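Local coordinates for phosphonate monoester hydrolase (Ruegeria pomeroyi, PDB 4UPK), which is an enzyme of the sulfatase family, within the alkaline phosphatase clan, and is built as an assembly of four protein chains, at residues 268-273 with 354-359; 278-283 with 361-366; 284-289 with 444-449; 435-440 with 450-455. All coordinates share one frame; numbering follows the deposited sequence.

Contact 1 (268-273 with 354-359); sequences PGRDDE and DRHSWG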
loop_
_atom_site.group_PDB
_atom_site.type_symbol
_atom_site.label_atom_id
_atom_site.label_comp_id
_atom_site.label_asym_id
_atom_site.label_seq_id
_atom_site.Cartn_x
_atom_site.Cartn_y
_atom_site.Cartn_z
ATOM N N PRO A 268 10.849 -55.853 3.266
ATOM C CA PRO A 268 11.420 -56.572 2.114
ATOM C C PRO A 268 11.023 -56.091 0.702
ATOM O O PRO A 268 11.868 -55.971 -0.171
ATOM C CB PRO A 268 11.082 -58.042 2.391
ATOM C CG PRO A 268 10.886 -58.115 3.880
ATOM C CD PRO A 268 10.293 -56.790 4.267
ATOM N N GLY A 269 9.746 -55.854 0.485
ATOM C CA GLY A 269 9.254 -55.456 -0.827
ATOM C C GLY A 269 8.434 -54.195 -0.800
ATOM O O GLY A 269 8.058 -53.723 0.273
ATOM N N ARG A 270 8.167 -53.650 -1.989
ATOM C CA ARG A 270 7.402 -52.422 -2.201
ATOM C C ARG A 270 5.974 -52.600 -1.727
ATOM O O ARG A 270 5.403 -51.679 -1.158
ATOM C CB ARG A 270 7.440 -52.008 -3.697
ATOM C CG ARG A 270 8.808 -51.475 -4.121
ATOM C CD ARG A 270 8.887 -51.196 -5.612
ATOM N NE ARG A 270 8.219 -49.945 -5.990
ATOM C CZ ARG A 270 8.796 -48.741 -5.977
ATOM N NH1 ARG A 270 10.049 -48.603 -5.571
ATOM N NH2 ARG A 270 8.120 -47.670 -6.365
ATOM N N ASP A 271 5.395 -53.796 -1.975
ATOM C CA ASP A 271 4.034 -54.105 -1.556
ATOM C C ASP A 271 3.891 -54.197 -0.047
ATOM O O ASP A 271 2.783 -54.003 0.422
ATOM C CB ASP A 271 3.445 -55.338 -2.277
ATOM C CG ASP A 271 4.197 -56.641 -2.092
ATOM O OD1 ASP A 271 5.449 -56.611 -2.092
ATOM O OD2 ASP A 271 3.533 -57.707 -2.033
ATOM N N ASP A 272 4.983 -54.454 0.715
ATOM C CA ASP A 272 4.976 -54.525 2.199
ATOM C C ASP A 272 4.870 -53.139 2.757
ATOM O O ASP A 272 4.218 -52.928 3.781
ATOM C CB ASP A 272 6.264 -55.163 2.756
ATOM C CG ASP A 272 6.544 -56.559 2.248
ATOM O OD1 ASP A 272 5.581 -57.341 2.094
ATOM O OD2 ASP A 272 7.722 -56.871 2.001
ATOM N N GLU A 273 5.545 -52.201 2.084
ATOM C CA GLU A 273 5.570 -50.784 2.411
ATOM C C GLU A 273 4.191 -50.149 2.257
ATOM O O GLU A 273 3.714 -49.441 3.153
ATOM C CB GLU A 273 6.634 -50.058 1.541
ATOM C CG GLU A 273 8.073 -50.248 2.003
ATOM C CD GLU A 273 8.416 -49.985 3.463
ATOM O OE1 GLU A 273 7.639 -49.303 4.169
ATOM O OE2 GLU A 273 9.505 -50.423 3.890
ATOM N N ASP A 354 15.338 -45.419 1.991
ATOM C CA ASP A 354 14.646 -45.918 3.175
ATOM C C ASP A 354 13.178 -46.066 2.841
ATOM O O ASP A 354 12.601 -45.157 2.233
ATOM C CB ASP A 354 14.818 -44.967 4.388
ATOM C CG ASP A 354 16.149 -45.059 5.118
ATOM O OD1 ASP A 354 17.030 -45.816 4.659
ATOM O OD2 ASP A 354 16.312 -44.363 6.144
ATOM N N ARG A 355 12.580 -47.227 3.208
ATOM C CA ARG A 355 11.153 -47.553 3.022
ATOM C C ARG A 355 10.721 -47.535 1.542
ATOM O O ARG A 355 9.590 -47.147 1.226
ATOM C CB ARG A 355 10.249 -46.636 3.898
ATOM C CG ARG A 355 10.740 -46.415 5.334
ATOM C CD ARG A 355 10.978 -47.730 6.082
ATOM N NE ARG A 355 9.749 -48.531 6.150
ATOM C CZ ARG A 355 8.820 -48.411 7.091
ATOM N NH1 ARG A 355 8.977 -47.542 8.085
ATOM N NH2 ARG A 355 7.734 -49.168 7.058
ATOM N N HIS A 356 11.646 -47.920 0.650
ATOM C CA HIS A 356 11.519 -47.985 -0.822
ATOM C C HIS A 356 11.142 -46.638 -1.447
ATOM O O HIS A 356 10.458 -46.602 -2.467
ATOM C CB HIS A 356 10.597 -49.145 -1.260
ATOM C CG HIS A 356 11.098 -50.487 -0.831
ATOM N ND1 HIS A 356 11.979 -51.203 -1.610
ATOM C CD2 HIS A 356 10.839 -51.190 0.295
ATOM C CE1 HIS A 356 12.213 -52.329 -0.950
ATOM N NE2 HIS A 356 11.554 -52.359 0.208
ATOM N N SER A 357 11.604 -45.536 -0.819
ATOM C CA SER A 357 11.301 -44.185 -1.246
ATOM C C SER A 357 12.507 -43.245 -1.243
ATOM O O SER A 357 13.507 -43.521 -0.576
ATOM C CB SER A 357 10.129 -43.611 -0.455
ATOM O OG SER A 357 10.458 -43.526 0.915
ATOM N N TRP A 358 12.409 -42.151 -2.025
ATOM C CA TRP A 358 13.438 -41.136 -2.205
ATOM C C TRP A 358 12.781 -39.786 -2.051
ATOM O O TRP A 358 11.564 -39.670 -2.232
ATOM C CB TRP A 358 14.076 -41.281 -3.597
ATOM C CG TRP A 358 14.830 -42.568 -3.754
ATOM C CD1 TRP A 358 14.295 -43.798 -3.998
ATOM C CD2 TRP A 358 16.224 -42.775 -3.510
ATOM N NE1 TRP A 358 15.265 -44.759 -3.907
ATOM C CE2 TRP A 358 16.471 -44.156 -3.662
ATOM C CE3 TRP A 358 17.302 -41.923 -3.195
ATOM C CZ2 TRP A 358 17.752 -44.706 -3.540
ATOM C CZ3 TRP A 358 18.571 -42.471 -3.058
ATOM C CH2 TRP A 358 18.785 -43.847 -3.218
ATOM N N GLY A 359 13.576 -38.783 -1.689
ATOM C CA GLY A 359 13.098 -37.424 -1.457
ATOM C C GLY A 359 12.516 -37.184 -0.072
ATOM O O GLY A 359 12.945 -37.787 0.919
#
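Glu-273 OE2 is gripped from two directions: Arg-355 NE donates to it at 3.0 Å along a nearly straight line (172°), and the backbone N of Leu-267 supplies a second hydrogen bond. In this sulfatase-family fold the pair ties short helix 270-275 to the loop that runs from strand 340-346 to strand 372-375. NE approaches on the syn side of OE2, which lies in the guanidinium plane. The other carboxylate oxygen, OE1, stands 2.9 Å from Arg-355 NH2 and completes the salt bridge; the NH2 to OE1 bond is weak, and the carboxylate and guanidinium planes are turned 59° apart. A bend at chi2 (-51°) swings Glu-273 CD toward the arginine. Arg-355 is also held by Glu-488 O, which accepts from NH1, and by cation-pi contacts with Phe-489 and Tyr-364.

His-356 packs beside this ion pair. Its CD2 meets Glu-273 CG at 3.4 Å, the carbon lying at the ring edge, while Arg-270 N sits 4.2 Å above the ring plane over its centre. Leu-267 O is hydrogen-bonded to His-356 NE2. Arg-270 CG passes 4.1 Å from His-356 ND1, and the guanidinium beyond it donates through NH2 to Thr-284 O. Gly-269 holds the N-cap position, and its N donates to Asp-272 OD2 at 2.7 Å. In the loop, Arg-355 and His-356 both adopt left-handed backbone angles, in a tight turn where Asp-354 O accepts from Ser-357 N at 3.2 Å and from Ser-357 OG at 3.0 Å.

Contact 2 (278-283 with 361-366); sequences PFFGPA and MTVYDA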
loop_
_atom_site.group_PDB
_atom_site.type_symbol
_atom_site.label_atom_id
_atom_site.label_comp_id
_atom_site.label_asym_id
_atom_site.label_seq_id
_atom_site.Cartn_x
_atom_site.Cartn_y
_atom_site.Cartn_z
ATOM N N PRO A 278 -2.225 -47.031 2.319
ATOM C CA PRO A 278 -2.292 -46.742 0.875
ATOM C C PRO A 278 -1.532 -45.508 0.375
ATOM O O PRO A 278 -1.221 -45.462 -0.814
ATOM C CB PRO A 278 -3.792 -46.578 0.629
ATOM C CG PRO A 278 -4.435 -47.337 1.709
ATOM C CD PRO A 278 -3.582 -47.110 2.894
ATOM N N PHE A 279 -1.261 -44.518 1.253
ATOM C CA PHE A 279 -0.514 -43.271 0.993
ATOM C C PHE A 279 0.870 -43.550 0.361
ATOM O O PHE A 279 1.356 -42.746 -0.437
ATOM C CB PHE A 279 -0.323 -42.488 2.327
ATOM C CG PHE A 279 0.733 -41.394 2.307
ATOM C CD1 PHE A 279 2.063 -41.679 2.606
ATOM C CD2 PHE A 279 0.404 -40.092 1.943
ATOM C CE1 PHE A 279 3.041 -40.682 2.540
ATOM C CE2 PHE A 279 1.384 -39.097 1.878
ATOM C CZ PHE A 279 2.690 -39.394 2.189
ATOM N N PHE A 280 1.507 -44.669 0.780
ATOM C CA PHE A 280 2.839 -45.125 0.375
ATOM C C PHE A 280 2.945 -45.683 -1.024
ATOM O O PHE A 280 4.058 -45.809 -1.547
ATOM C CB PHE A 280 3.463 -46.041 1.435
ATOM C CG PHE A 280 3.643 -45.355 2.765
ATOM C CD1 PHE A 280 4.482 -44.256 2.891
ATOM C CD2 PHE A 280 2.955 -45.795 3.889
ATOM C CE1 PHE A 280 4.616 -43.601 4.113
ATOM C CE2 PHE A 280 3.128 -45.168 5.119
ATOM C CZ PHE A 280 3.933 -44.060 5.217
ATOM N N GLY A 281 1.792 -45.998 -1.619
ATOM C CA GLY A 281 1.673 -46.419 -3.008
ATOM C C GLY A 281 2.171 -45.262 -3.845
ATOM O O GLY A 281 3.291 -45.334 -4.364
ATOM N N PRO A 282 1.419 -44.124 -3.876
ATOM C CA PRO A 282 1.900 -42.931 -4.606
ATOM C C PRO A 282 3.219 -42.351 -4.073
ATOM O O PRO A 282 3.999 -41.833 -4.857
ATOM C CB PRO A 282 0.744 -41.940 -4.436
ATOM C CG PRO A 282 -0.471 -42.797 -4.192
ATOM C CD PRO A 282 0.065 -43.884 -3.325
ATOM N N ALA A 283 3.467 -42.459 -2.751
ATOM C CA ALA A 283 4.670 -41.975 -2.095
ATOM C C ALA A 283 5.946 -42.723 -2.500
ATOM O O ALA A 283 6.975 -42.074 -2.669
ATOM C CB ALA A 283 4.488 -41.963 -0.581
ATOM N N MET A 361 8.666 -36.216 0.118
ATOM C CA MET A 361 7.191 -36.209 -0.005
ATOM C C MET A 361 6.614 -37.492 0.632
ATOM O O MET A 361 6.112 -38.387 -0.052
ATOM C CB MET A 361 6.708 -36.012 -1.459
ATOM C CG MET A 361 6.829 -34.567 -1.954
ATOM S SD MET A 361 5.801 -33.309 -1.127
ATOM C CE MET A 361 4.161 -33.820 -1.680
ATOM N N THR A 362 6.760 -37.575 1.964
ATOM C CA THR A 362 6.340 -38.692 2.810
ATOM C C THR A 362 6.101 -38.204 4.248
ATOM O O THR A 362 6.198 -37.003 4.516
ATOM C CB THR A 362 7.322 -39.887 2.685
ATOM O OG1 THR A 362 6.768 -41.003 3.365
ATOM C CG2 THR A 362 8.707 -39.580 3.229
ATOM N N VAL A 363 5.813 -39.151 5.168
ATOM C CA VAL A 363 5.484 -38.891 6.578
ATOM C C VAL A 363 6.515 -39.467 7.564
ATOM O O VAL A 363 6.374 -39.246 8.768
ATOM C CB VAL A 363 4.029 -39.330 6.919
ATOM C CG1 VAL A 363 3.013 -38.576 6.066
ATOM C CG2 VAL A 363 3.849 -40.846 6.774
ATOM N N TYR A 364 7.529 -40.215 7.066
ATOM C CA TYR A 364 8.559 -40.783 7.938
ATOM C C TYR A 364 9.567 -39.732 8.380
ATOM O O TYR A 364 9.851 -38.789 7.625
ATOM C CB TYR A 364 9.250 -42.025 7.318
ATOM C CG TYR A 364 8.327 -43.205 7.123
ATOM C CD1 TYR A 364 7.559 -43.702 8.182
ATOM C CD2 TYR A 364 8.223 -43.837 5.883
ATOM C CE1 TYR A 364 6.712 -44.795 8.010
ATOM C CE2 TYR A 364 7.396 -44.948 5.708
ATOM C CZ TYR A 364 6.644 -45.423 6.776
ATOM O OH TYR A 364 5.803 -46.499 6.602
ATOM N N ASP A 365 10.093 -39.903 9.611
ATOM C CA ASP A 365 11.031 -39.002 10.281
ATOM C C ASP A 365 12.255 -38.588 9.473
ATOM O O ASP A 365 12.639 -37.419 9.542
ATOM C CB ASP A 365 11.424 -39.531 11.679
ATOM C CG ASP A 365 10.304 -39.478 12.718
ATOM O OD1 ASP A 365 9.265 -38.808 12.459
ATOM O OD2 ASP A 365 10.476 -40.068 13.799
ATOM N N ALA A 366 12.851 -39.523 8.689
ATOM C CA ALA A 366 14.035 -39.250 7.862
ATOM C C ALA A 366 13.834 -38.061 6.891
ATOM O O ALA A 366 14.796 -37.370 6.575
ATOM C CB ALA A 366 14.479 -40.512 7.122
HETATM O O HOH W 1 7.322 -39.686 -2.095
#
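Helix 280-286 of the sulfatase-family fold packs on the loop between strands 340-346 and 372-375 through Phe-280 and Tyr-364, whose rings lie nearly parallel (2°) but slid apart, with centroids 4.7 Å from each other. The slide brings the phenol oxygen over the face of the phenylalanine, with Tyr-364 OH 3.3 Å from Phe-280 CE2. Thr-362 OG1 comes in at the edge of the same ring, in its plane, 3.5 Å from CE1. The two methyls of Val-363 serve different rings: CG2 reaches Phe-280 CZ at 3.6 Å, and CG1 reaches Phe-279 CZ at 4.0 Å. With CG anti to the backbone N (chi1 164°), Phe-279 is directed at the loop, and Thr-362 CA lies at the edge of its ring, 3.8 Å from CZ. At the polar margin one water donates to both Ala-283 O and Met-361 O, the latter at 2.7 Å. Trp-446 of helix 445-450 stacks on Phe-279 and donates through NE1 to its carbonyl oxygen. Met-479 of strand 479-482 touches Phe-279, Phe-280 and Val-363, and Val-459 and Ile-461 of strand 458-463 also pack on Val-363.

Contact 3 (284-289 with 444-449); sequences TRYSSP and TLWQQE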
loop_
_atom_site.group_PDB
_atom_site.type_symbol
_atom_site.label_atom_id
_atom_site.label_comp_id
_atom_site.label_asym_id
_atom_site.label_seq_id
_atom_site.Cartn_x
_atom_site.Cartn_y
_atom_site.Cartn_z
ATOM N N THR A 284 5.902 -44.066 -2.701
ATOM C CA THR A 284 7.096 -44.790 -3.187
ATOM C C THR A 284 7.221 -44.591 -4.718
ATOM O O THR A 284 8.267 -44.873 -5.284
ATOM C CB THR A 284 7.085 -46.320 -2.819
ATOM O OG1 THR A 284 5.877 -46.938 -3.271
ATOM C CG2 THR A 284 7.281 -46.581 -1.354
ATOM N N ARG A 285 6.146 -44.142 -5.384
ATOM C CA ARG A 285 6.113 -43.971 -6.839
ATOM C C ARG A 285 6.435 -42.540 -7.294
ATOM O O ARG A 285 6.685 -42.345 -8.478
ATOM C CB ARG A 285 4.749 -44.432 -7.398
ATOM C CG ARG A 285 4.650 -45.937 -7.720
ATOM C CD ARG A 285 3.232 -46.510 -7.598
ATOM N NE ARG A 285 2.196 -45.569 -8.036
ATOM C CZ ARG A 285 0.985 -45.458 -7.495
ATOM N NH1 ARG A 285 0.611 -46.268 -6.506
ATOM N NH2 ARG A 285 0.130 -44.548 -7.950
ATOM N N TYR A 286 6.446 -41.557 -6.351
ATOM C CA TYR A 286 6.693 -40.116 -6.568
ATOM C C TYR A 286 8.126 -39.841 -7.035
ATOM O O TYR A 286 8.305 -39.076 -7.990
ATOM C CB TYR A 286 6.355 -39.335 -5.279
ATOM C CG TYR A 286 6.363 -37.821 -5.399
ATOM C CD1 TYR A 286 5.230 -37.128 -5.806
ATOM C CD2 TYR A 286 7.481 -37.077 -5.036
ATOM C CE1 TYR A 286 5.229 -35.738 -5.903
ATOM C CE2 TYR A 286 7.496 -35.689 -5.148
ATOM C CZ TYR A 286 6.365 -35.024 -5.570
ATOM O OH TYR A 286 6.376 -33.654 -5.644
ATOM N N SER A 287 9.133 -40.442 -6.347
ATOM C CA SER A 287 10.575 -40.333 -6.647
ATOM C C SER A 287 11.184 -41.718 -6.800
ATOM O O SER A 287 10.622 -42.705 -6.317
ATOM C CB SER A 287 11.314 -39.568 -5.552
ATOM O OG SER A 287 10.967 -38.193 -5.531
ATOM N N SER A 288 12.337 -41.794 -7.478
ATOM C CA SER A 288 13.045 -43.054 -7.731
ATOM C C SER A 288 14.523 -42.764 -8.005
ATOM O O SER A 288 14.862 -41.607 -8.278
ATOM C CB SER A 288 12.418 -43.803 -8.922
ATOM O OG SER A 288 12.577 -43.124 -10.157
ATOM N N PRO A 289 15.420 -43.782 -7.966
ATOM C CA PRO A 289 16.826 -43.527 -8.321
ATOM C C PRO A 289 16.972 -42.853 -9.698
ATOM O O PRO A 289 17.759 -41.910 -9.825
ATOM C CB PRO A 289 17.448 -44.924 -8.285
ATOM C CG PRO A 289 16.587 -45.705 -7.375
ATOM C CD PRO A 289 15.208 -45.204 -7.630
ATOM N N THR A 444 -1.909 -34.532 -8.307
ATOM C CA THR A 444 -0.828 -35.421 -7.872
ATOM C C THR A 444 -1.254 -36.880 -8.001
ATOM O O THR A 444 -2.433 -37.160 -8.229
ATOM C CB THR A 444 -0.424 -35.111 -6.386
ATOM O OG1 THR A 444 -1.471 -35.479 -5.486
ATOM C CG2 THR A 444 0.010 -33.672 -6.154
ATOM N N LEU A 445 -0.304 -37.810 -7.796
ATOM C CA LEU A 445 -0.569 -39.248 -7.807
ATOM C C LEU A 445 -1.570 -39.649 -6.716
ATOM O O LEU A 445 -2.416 -40.494 -6.960
ATOM C CB LEU A 445 0.743 -40.089 -7.746
ATOM C CG LEU A 445 1.725 -39.919 -8.927
ATOM C CD1 LEU A 445 3.090 -40.487 -8.589
ATOM C CD2 LEU A 445 1.225 -40.597 -10.158
ATOM N N TRP A 446 -1.519 -38.990 -5.538
ATOM C CA TRP A 446 -2.455 -39.196 -4.419
ATOM C C TRP A 446 -3.862 -38.742 -4.800
ATOM O O TRP A 446 -4.821 -39.418 -4.455
ATOM C CB TRP A 446 -2.000 -38.407 -3.187
ATOM C CG TRP A 446 -0.719 -38.898 -2.585
ATOM C CD1 TRP A 446 -0.568 -39.941 -1.720
ATOM C CD2 TRP A 446 0.583 -38.320 -2.751
ATOM N NE1 TRP A 446 0.750 -40.060 -1.350
ATOM C CE2 TRP A 446 1.476 -39.066 -1.951
ATOM C CE3 TRP A 446 1.086 -37.253 -3.519
ATOM C CZ2 TRP A 446 2.846 -38.786 -1.901
ATOM C CZ3 TRP A 446 2.446 -36.983 -3.477
ATOM C CH2 TRP A 446 3.314 -37.757 -2.689
ATOM N N GLN A 447 -3.985 -37.595 -5.513
ATOM C CA GLN A 447 -5.270 -37.040 -5.962
ATOM C C GLN A 447 -5.905 -37.934 -6.989
ATOM O O GLN A 447 -7.123 -38.135 -6.932
ATOM C CB GLN A 447 -5.102 -35.641 -6.559
ATOM C CG GLN A 447 -4.993 -34.560 -5.517
ATOM C CD GLN A 447 -4.992 -33.196 -6.148
ATOM O OE1 GLN A 447 -3.958 -32.682 -6.565
ATOM N NE2 GLN A 447 -6.155 -32.571 -6.197
ATOM N N GLN A 448 -5.081 -38.462 -7.932
ATOM C CA GLN A 448 -5.507 -39.353 -9.007
ATOM C C GLN A 448 -6.026 -40.682 -8.446
ATOM O O GLN A 448 -7.031 -41.186 -8.928
ATOM C CB GLN A 448 -4.337 -39.623 -9.971
ATOM C CG GLN A 448 -4.001 -38.473 -10.895
ATOM C CD GLN A 448 -2.633 -38.623 -11.506
ATOM O OE1 GLN A 448 -2.350 -39.578 -12.237
ATOM N NE2 GLN A 448 -1.755 -37.653 -11.259
ATOM N N GLU A 449 -5.345 -41.240 -7.428
ATOM C CA GLU A 449 -5.704 -42.521 -6.824
ATOM C C GLU A 449 -6.796 -42.392 -5.762
ATOM O O GLU A 449 -7.621 -43.296 -5.631
ATOM C CB GLU A 449 -4.441 -43.206 -6.244
ATOM C CG GLU A 449 -4.622 -44.686 -5.915
ATOM C CD GLU A 449 -3.349 -45.481 -5.669
ATOM O OE1 GLU A 449 -2.433 -45.415 -6.522
ATOM O OE2 GLU A 449 -3.293 -46.220 -4.658
#
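Arg-285 begins its approach to Leu-445 at CB, which lies 4.4 Å from the leucine CD1, and finishes at Glu-449. The chain bends at chi3 (36°), which sets NE, and the guanidinium beyond it meets the carboxylate end-on. NH1 and NH2 both donate to the same oxygen, Glu-449 OE1, NH1 from 3.2 Å and NH2 from 3.1 Å. NH1 uses the syn lone pair of OE1, whereas NH2 arrives nearly along the C-O axis. The two flat groups are almost coplanar, 11° apart, and both nitrogens grip the one oxygen of this surface salt bridge. Glu-449 reaches it with CG anti to the backbone N and an extended chain.

The contact joins helix 280-286 to helix 445-450, which starts with a capping box. Thr-444 OG1 accepts from Gln-447 N at 3.3 Å, and Gln-447 OE1 accepts in return from Thr-444 N, which lies above the carbonyl plane of the amide. OG1 is also bonded to Ile-437 O, and OE1 to Glu-439 N.

Leu-445 CD1 rests against the backbone of helix 280-286, 4.0 Å from Arg-285 O. Tyr-286 and Trp-446 cross at about a right angle as side chains, with ring planes inclined at 36°. Tyr-286 CD1 touches Trp-446 CZ3 at 3.6 Å and lies 3.7 Å from CH2, on the six-membered ring of the indole.

Contact 4 (435-440 with 450-455); sequences LDISEP and FGFGPS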
loop_
_atom_site.group_PDB
_atom_site.type_symbol
_atom_site.label_atom_id
_atom_site.label_comp_id
_atom_site.label_asym_id
_atom_site.label_seq_id
_atom_site.Cartn_x
_atom_site.Cartn_y
_atom_site.Cartn_z
ATOM N N LEU A 435 2.203 -31.516 5.569
ATOM C CA LEU A 435 2.508 -31.782 4.164
ATOM C C LEU A 435 1.242 -31.537 3.380
ATOM O O LEU A 435 0.158 -31.541 3.954
ATOM C CB LEU A 435 3.007 -33.249 3.988
ATOM C CG LEU A 435 3.680 -33.634 2.660
ATOM C CD1 LEU A 435 5.109 -33.107 2.579
ATOM C CD2 LEU A 435 3.705 -35.155 2.490
ATOM N N ASP A 436 1.379 -31.228 2.096
ATOM C CA ASP A 436 0.229 -31.041 1.229
ATOM C C ASP A 436 0.453 -31.930 0.026
ATOM O O ASP A 436 1.460 -31.770 -0.683
ATOM C CB ASP A 436 -0.012 -29.567 0.830
ATOM C CG ASP A 436 -1.385 -29.375 0.202
ATOM O OD1 ASP A 436 -1.598 -29.869 -0.919
ATOM O OD2 ASP A 436 -2.275 -28.832 0.878
ATOM N N ILE A 437 -0.464 -32.915 -0.154
ATOM C CA ILE A 437 -0.438 -33.919 -1.219
ATOM C C ILE A 437 -1.404 -33.613 -2.380
ATOM O O ILE A 437 -1.836 -34.526 -3.085
ATOM C CB ILE A 437 -0.472 -35.394 -0.689
ATOM C CG1 ILE A 437 -1.748 -35.711 0.103
ATOM C CG2 ILE A 437 0.804 -35.715 0.100
ATOM C CD1 ILE A 437 -2.005 -37.116 0.308
ATOM N N SER A 438 -1.714 -32.316 -2.589
ATOM C CA SER A 438 -2.554 -31.826 -3.688
ATOM C C SER A 438 -1.785 -30.755 -4.497
ATOM O O SER A 438 -0.804 -30.203 -4.005
ATOM C CB SER A 438 -3.875 -31.265 -3.164
ATOM O OG SER A 438 -3.716 -29.978 -2.588
ATOM N N GLU A 439 -2.188 -30.538 -5.755
ATOM C CA GLU A 439 -1.581 -29.573 -6.678
ATOM C C GLU A 439 -2.725 -28.972 -7.476
ATOM O O GLU A 439 -3.414 -29.736 -8.163
ATOM C CB GLU A 439 -0.528 -30.243 -7.588
ATOM C CG GLU A 439 0.321 -29.260 -8.386
ATOM C CD GLU A 439 1.195 -28.345 -7.551
ATOM O OE1 GLU A 439 2.112 -28.844 -6.859
ATOM O OE2 GLU A 439 0.951 -27.120 -7.580
ATOM N N PRO A 440 -3.017 -27.644 -7.294
ATOM C CA PRO A 440 -4.206 -27.039 -7.940
ATOM C C PRO A 440 -4.379 -27.186 -9.450
ATOM O O PRO A 440 -5.504 -27.389 -9.895
ATOM C CB PRO A 440 -4.130 -25.569 -7.520
ATOM C CG PRO A 440 -3.298 -25.558 -6.290
ATOM C CD PRO A 440 -2.299 -26.651 -6.465
ATOM N N PHE A 450 -6.794 -41.304 -4.987
ATOM C CA PHE A 450 -7.770 -41.172 -3.908
ATOM C C PHE A 450 -8.970 -40.252 -4.141
ATOM O O PHE A 450 -9.954 -40.362 -3.416
ATOM C CB PHE A 450 -7.102 -41.039 -2.524
ATOM C CG PHE A 450 -5.993 -42.040 -2.300
ATOM C CD1 PHE A 450 -6.275 -43.390 -2.137
ATOM C CD2 PHE A 450 -4.668 -41.632 -2.252
ATOM C CE1 PHE A 450 -5.244 -44.321 -1.946
ATOM C CE2 PHE A 450 -3.634 -42.558 -2.054
ATOM C CZ PHE A 450 -3.930 -43.897 -1.904
ATOM N N GLY A 451 -8.928 -39.438 -5.191
ATOM C CA GLY A 451 -10.059 -38.626 -5.632
ATOM C C GLY A 451 -10.439 -37.348 -4.916
ATOM O O GLY A 451 -11.515 -36.814 -5.190
ATOM N N PHE A 452 -9.555 -36.810 -4.064
ATOM C CA PHE A 452 -9.792 -35.572 -3.314
ATOM C C PHE A 452 -9.288 -34.340 -4.097
ATOM O O PHE A 452 -8.373 -34.453 -4.915
ATOM C CB PHE A 452 -9.143 -35.655 -1.896
ATOM C CG PHE A 452 -7.634 -35.841 -1.906
ATOM C CD1 PHE A 452 -6.781 -34.742 -1.912
ATOM C CD2 PHE A 452 -7.069 -37.118 -1.905
ATOM C CE1 PHE A 452 -5.392 -34.912 -1.948
ATOM C CE2 PHE A 452 -5.679 -37.287 -1.932
ATOM C CZ PHE A 452 -4.850 -36.185 -1.979
ATOM N N GLY A 453 -9.863 -33.174 -3.796
ATOM C CA GLY A 453 -9.502 -31.912 -4.440
ATOM C C GLY A 453 -8.404 -31.145 -3.734
ATOM O O GLY A 453 -7.923 -31.574 -2.675
ATOM N N PRO A 454 -8.022 -29.956 -4.281
ATOM C CA PRO A 454 -6.901 -29.195 -3.685
ATOM C C PRO A 454 -7.131 -28.441 -2.367
ATOM O O PRO A 454 -6.224 -27.738 -1.908
ATOM C CB PRO A 454 -6.437 -28.302 -4.834
ATOM C CG PRO A 454 -7.670 -28.071 -5.641
ATOM C CD PRO A 454 -8.493 -29.325 -5.538
ATOM N N SER A 455 -8.327 -28.593 -1.755
ATOM C CA SER A 455 -8.674 -28.050 -0.443
ATOM C C SER A 455 -8.481 -29.154 0.622
ATOM O O SER A 455 -8.516 -28.868 1.817
ATOM C CB SER A 455 -10.131 -27.561 -0.421
ATOM O OG SER A 455 -10.268 -26.281 -1.021
HETATM O O HOH W 2 -5.261 -28.819 0.286
#
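Phe-452 and Ile-437 cross at about a right angle, the tip of the aromatic ring abutting the isoleucine chain. Phe-452 CZ lies 3.8 Å from both CG1 and CD1 of Ile-437. The ring presents its edge to the backbone as well, with Ile-437 O 3.6 Å from CZ and near the ring plane. Here the loop leaving helix 445-450 folds back on the chain just beyond strand 431-436, an outermost strand, within this chain, of the four-stranded antiparallel sheet; Gly-451, with positive phi, ends the helix and starts the return.

Farther along, Ser-438 points toward Pro-454, with its CB 3.7 Å from the proline CA. Pro-454 CB also packs on Pro-440 CA at 4.0 Å. The serine hydroxyl is turned back to Asp-436, to whose OD1 it donates at 2.7 Å on the syn lone pair. Ser-438 N reaches the same oxygen from the anti side at 3.0 Å, closing an Asx turn. Arg-102 completes the grip, its NE forming a salt bridge with OD1 and its NH2 a hydrogen bond with Ser-438 OG. The second subunit also touches here: Gln-534 NE2 of that chain is hydrogen-bonded to Pro-440 O, and its Leu-523 packs on Pro-454.

A water donates to Asp-436 OD2 and, at 2.6 Å, to Pro-454 O. The direct touch between 435-440 and 450-455 is thus chiefly apolar packing, with this water as the polar bridge, while the Asx turn and Arg-102 fix the serine.

The four contacts form a chain of neighbours. Contacts 1 and 2 have centres 9 Å apart and draw on successive helices, 270-275 and 280-286, set against the connection between strands 340-346 and 372-375. Contact 3 shares helix 280-286 with contact 2, its centre also 9 Å away, and hands the packing on to helix 445-450. Contact 4, 12 Å from contact 3, spans that helix from strand 431-436 to the loop after it. Contacts 1 and 4 do not touch. Along the chain the segments of contacts 1, 2 and 3 alternate, as do those of 3 and 4; helix 280-286 is thereby brought against helix 445-450, distant in sequence, and contact 4 also meets the second subunit.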